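Local coordinates for protein extracellular invertase (Aspergillus kawachii, PDB 5XH8) that is a family 32 beta-fructofuranosidase with high transfructosylation activity that probably hydrolyses sucrose and builds fructooligosaccharides such as 1-kestose, at residues A[21-26]-A[364-369]. Residues are numbered along the deposited sequence; the frame is centred on the assembly and turned at random.
Sequences SLFETW and QNWTGT
Trp366 NE1 donates to the carbonyl oxygen of Phe23 at 2.9 Å, meeting a lone pair in the carbonyl plane, though the hydrogen bond is bent (N-H...O 145°). Phe23 CA also points its hydrogen at Gln364 O, 3.2 Å away. Between the segments, water 1 accepts from Trp26 N at 2.7 Å and weakly from Trp366 NE1, and is hydrogen-bonded to Leu22 O and Gln364 OE1, with more acceptors in reach than it has protons. The Gln364 amide is pinned at its other end too: NE2 donates to Trp366 O at 2.8 Å, with CD over one face of the Trp366 indole, toward its rim.

Phe23 CG lies anti to its backbone N (chi1 -176°), and the edge of the Trp366 five-membered ring meets the Phe23 face in a T-shaped pair, planes at 83°. Trp26 offers its own ring edge, CE3, to Gln364 OE1 at 3.4 Å.

This largely buried junction ties the N-terminal loop to the turn between helix 361-364 and strand 366-385, which runs parallel to strand 37-47 in the beta-propeller. Trp564 of strand 559-564 packs on Trp366, and Trp26 NE1 bonds to the backbone O of Ser567, placing the loop where propeller and C-terminal domain meet.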
ATOM      1  N   SER A  21      31.384  -3.911  30.257  1.00 28.16           N
ATOM      2  CA  SER A  21      32.586  -4.448  30.888  1.00 26.53           C
ATOM      3  C   SER A  21      33.070  -5.709  30.184  1.00 25.51           C
ATOM      4  O   SER A  21      34.256  -6.003  30.220  1.00 26.71           O
ATOM      5  CB  SER A  21      32.345  -4.705  32.395  1.00 27.69           C
ATOM      6  OG  SER A  21      31.376  -5.722  32.595  1.00 25.96           O
ATOM      7  N   LEU A  22      32.170  -6.428  29.507  1.00 26.35           N
ATOM      8  CA  LEU A  22      32.535  -7.618  28.749  1.00 24.29           C
ATOM      9  C   LEU A  22      32.569  -7.406  27.214  1.00 25.04           C
ATOM     10  O   LEU A  22      32.455  -8.362  26.454  1.00 25.12           O
ATOM     11  CB  LEU A  22      31.604  -8.763  29.104  1.00 26.36           C
ATOM     12  CG  LEU A  22      31.493  -9.185  30.586  1.00 27.32           C
ATOM     13  CD1 LEU A  22      30.491 -10.307  30.712  1.00 26.44           C
ATOM     14  CD2 LEU A  22      32.844  -9.627  31.147  1.00 27.02           C
ATOM     15  N   PHE A  23      32.801  -6.181  26.762  1.00 26.30           N
ATOM     16  CA  PHE A  23      32.805  -5.888  25.323  1.00 26.31           C
ATOM     17  C   PHE A  23      33.824  -6.738  24.554  1.00 27.63           C
ATOM     18  O   PHE A  23      33.479  -7.366  23.549  1.00 24.63           O
ATOM     19  CB  PHE A  23      33.044  -4.395  25.079  1.00 26.54           C
ATOM     20  CG  PHE A  23      32.964  -4.002  23.637  1.00 25.82           C
ATOM     21  CD1 PHE A  23      31.730  -3.798  23.023  1.00 26.06           C
ATOM     22  CD2 PHE A  23      34.120  -3.829  22.885  1.00 26.97           C
ATOM     23  CE1 PHE A  23      31.655  -3.434  21.665  1.00 26.76           C
ATOM     24  CE2 PHE A  23      34.050  -3.481  21.529  1.00 28.57           C
ATOM     25  CZ  PHE A  23      32.807  -3.279  20.929  1.00 27.26           C
ATOM     26  N   GLU A  24      35.059  -6.813  25.053  1.00 28.08           N
ATOM     27  CA  GLU A  24      36.112  -7.569  24.367  1.00 27.76           C
ATOM     28  C   GLU A  24      36.157  -9.058  24.659  1.00 27.78           C
ATOM     29  O   GLU A  24      36.824  -9.799  23.934  1.00 29.26           O
ATOM     30  CB  GLU A  24      37.499  -6.940  24.630  1.00 29.30           C
ATOM     31  CG  GLU A  24      37.675  -5.508  24.116  1.00 32.17           C
ATOM     32  CD  GLU A  24      37.602  -5.344  22.571  1.00 37.06           C
ATOM     33  OE1 GLU A  24      37.525  -6.350  21.829  1.00 38.54           O
ATOM     34  OE2 GLU A  24      37.604  -4.182  22.078  1.00 38.07           O
ATOM     35  N   THR A  25      35.420  -9.514  25.673  1.00 26.74           N
ATOM     36  CA  THR A  25      35.603 -10.843  26.246  1.00 25.21           C
ATOM     37  C   THR A  25      35.578 -11.942  25.220  1.00 26.83           C
ATOM     38  O   THR A  25      36.514 -12.774  25.157  1.00 26.28           O
ATOM     39  CB  THR A  25      34.524 -11.123  27.312  1.00 26.10           C
ATOM     40  OG1 THR A  25      34.570 -10.088  28.296  1.00 23.29           O
ATOM     41  CG2 THR A  25      34.736 -12.483  28.001  1.00 27.84           C
ATOM     42  N   TRP A  26      34.510 -11.936  24.415  1.00 24.52           N
ATOM     43  CA  TRP A  26      34.226 -12.998  23.452  1.00 24.98           C
ATOM     44  C   TRP A  26      34.213 -12.508  21.989  1.00 23.95           C
ATOM     45  O   TRP A  26      33.843 -13.251  21.068  1.00 26.19           O
ATOM     46  CB  TRP A  26      32.890 -13.628  23.825  1.00 24.83           C
ATOM     47  CG  TRP A  26      32.946 -14.466  25.097  1.00 26.69           C
ATOM     48  CD1 TRP A  26      33.927 -15.368  25.459  1.00 27.00           C
ATOM     49  CD2 TRP A  26      31.958 -14.513  26.143  1.00 27.42           C
ATOM     50  NE1 TRP A  26      33.607 -15.959  26.663  1.00 27.16           N
ATOM     51  CE2 TRP A  26      32.415 -15.449  27.110  1.00 26.83           C
ATOM     52  CE3 TRP A  26      30.730 -13.857  26.360  1.00 26.56           C
ATOM     53  CZ2 TRP A  26      31.691 -15.744  28.259  1.00 26.90           C
ATOM     54  CZ3 TRP A  26      30.005 -14.154  27.514  1.00 28.24           C
ATOM     55  CH2 TRP A  26      30.488 -15.102  28.446  1.00 27.77           C
ATOM     56  N   GLN A 364      28.046  -7.285  27.566  1.00 24.35           N
ATOM     57  CA  GLN A 364      28.751  -7.496  26.311  1.00 25.40           C
ATOM     58  C   GLN A 364      28.635  -6.256  25.417  1.00 23.98           C
ATOM     59  O   GLN A 364      29.604  -5.849  24.801  1.00 23.63           O
ATOM     60  CB  GLN A 364      28.234  -8.753  25.611  1.00 26.57           C
ATOM     61  CG  GLN A 364      29.057  -9.142  24.403  1.00 28.73           C
ATOM     62  CD  GLN A 364      28.830 -10.577  23.996  1.00 29.21           C
ATOM     63  OE1 GLN A 364      29.673 -11.439  24.232  1.00 27.23           O
ATOM     64  NE2 GLN A 364      27.671 -10.841  23.378  1.00 28.75           N
ATOM     65  N   ASN A 365      27.459  -5.645  25.379  1.00 23.46           N
ATOM     66  CA  ASN A 365      27.204  -4.492  24.534  1.00 25.19           C
ATOM     67  C   ASN A 365      27.371  -4.776  23.027  1.00 24.35           C
ATOM     68  O   ASN A 365      27.593  -3.849  22.250  1.00 24.91           O
ATOM     69  CB  ASN A 365      28.050  -3.280  24.949  1.00 27.30           C
ATOM     70  CG  ASN A 365      27.527  -1.972  24.353  1.00 30.01           C
ATOM     71  OD1 ASN A 365      26.341  -1.809  24.158  1.00 32.20           O
ATOM     72  ND2 ASN A 365      28.419  -1.065  24.031  1.00 31.39           N
ATOM     73  N   TRP A 366      27.266  -6.048  22.636  1.00 23.59           N
ATOM     74  CA  TRP A 366      27.077  -6.439  21.245  1.00 22.92           C
ATOM     75  C   TRP A 366      26.433  -7.818  21.247  1.00 23.52           C
ATOM     76  O   TRP A 366      26.468  -8.535  22.253  1.00 21.62           O
ATOM     77  CB  TRP A 366      28.381  -6.463  20.434  1.00 23.44           C
ATOM     78  CG  TRP A 366      29.440  -7.429  20.962  1.00 23.58           C
ATOM     79  CD1 TRP A 366      30.388  -7.159  21.914  1.00 23.45           C
ATOM     80  CD2 TRP A 366      29.643  -8.805  20.575  1.00 23.29           C
ATOM     81  NE1 TRP A 366      31.167  -8.272  22.143  1.00 22.37           N
ATOM     82  CE2 TRP A 366      30.728  -9.300  21.352  1.00 23.06           C
ATOM     83  CE3 TRP A 366      29.029  -9.658  19.655  1.00 23.21           C
ATOM     84  CZ2 TRP A 366      31.199 -10.607  21.241  1.00 22.97           C
ATOM     85  CZ3 TRP A 366      29.524 -10.958  19.517  1.00 23.18           C
ATOM     86  CH2 TRP A 366      30.590 -11.422  20.327  1.00 23.53           C
ATOM     87  N   THR A 367      25.828  -8.159  20.115  1.00 22.78           N
ATOM     88  CA  THR A 367      25.054  -9.381  19.969  1.00 22.97           C
ATOM     89  C   THR A 367      25.097  -9.812  18.515  1.00 22.63           C
ATOM     90  O   THR A 367      24.685  -9.055  17.635  1.00 22.00           O
ATOM     91  CB  THR A 367      23.574  -9.170  20.352  1.00 22.93           C
ATOM     92  OG1 THR A 367      23.475  -8.613  21.660  1.00 23.06           O
ATOM     93  CG2 THR A 367      22.810 -10.483  20.298  1.00 23.56           C
ATOM     94  N   GLY A 368      25.588 -11.033  18.279  1.00 22.17           N
ATOM     95  CA  GLY A 368      25.652 -11.607  16.964  1.00 22.70           C
ATOM     96  C   GLY A 368      26.890 -11.285  16.131  1.00 23.06           C
ATOM     97  O   GLY A 368      27.656 -10.341  16.406  1.00 21.61           O
ATOM     98  N   THR A 369      27.048 -12.072  15.075  1.00 21.57           N
ATOM     99  CA  THR A 369      28.062 -11.829  14.069  1.00 21.89           C
ATOM    100  C   THR A 369      27.586 -12.427  12.761  1.00 21.68           C
ATOM    101  O   THR A 369      26.662 -13.246  12.765  1.00 20.98           O
ATOM    102  CB  THR A 369      29.408 -12.460  14.476  1.00 21.74           C
ATOM    103  OG1 THR A 369      30.432 -12.066  13.563  1.00 21.54           O
ATOM    104  CG2 THR A 369      29.320 -13.977  14.504  1.00 22.54           C
TER
HETATM  105  O   HOH W   1      32.382 -10.306  24.359  1.00 29.57           O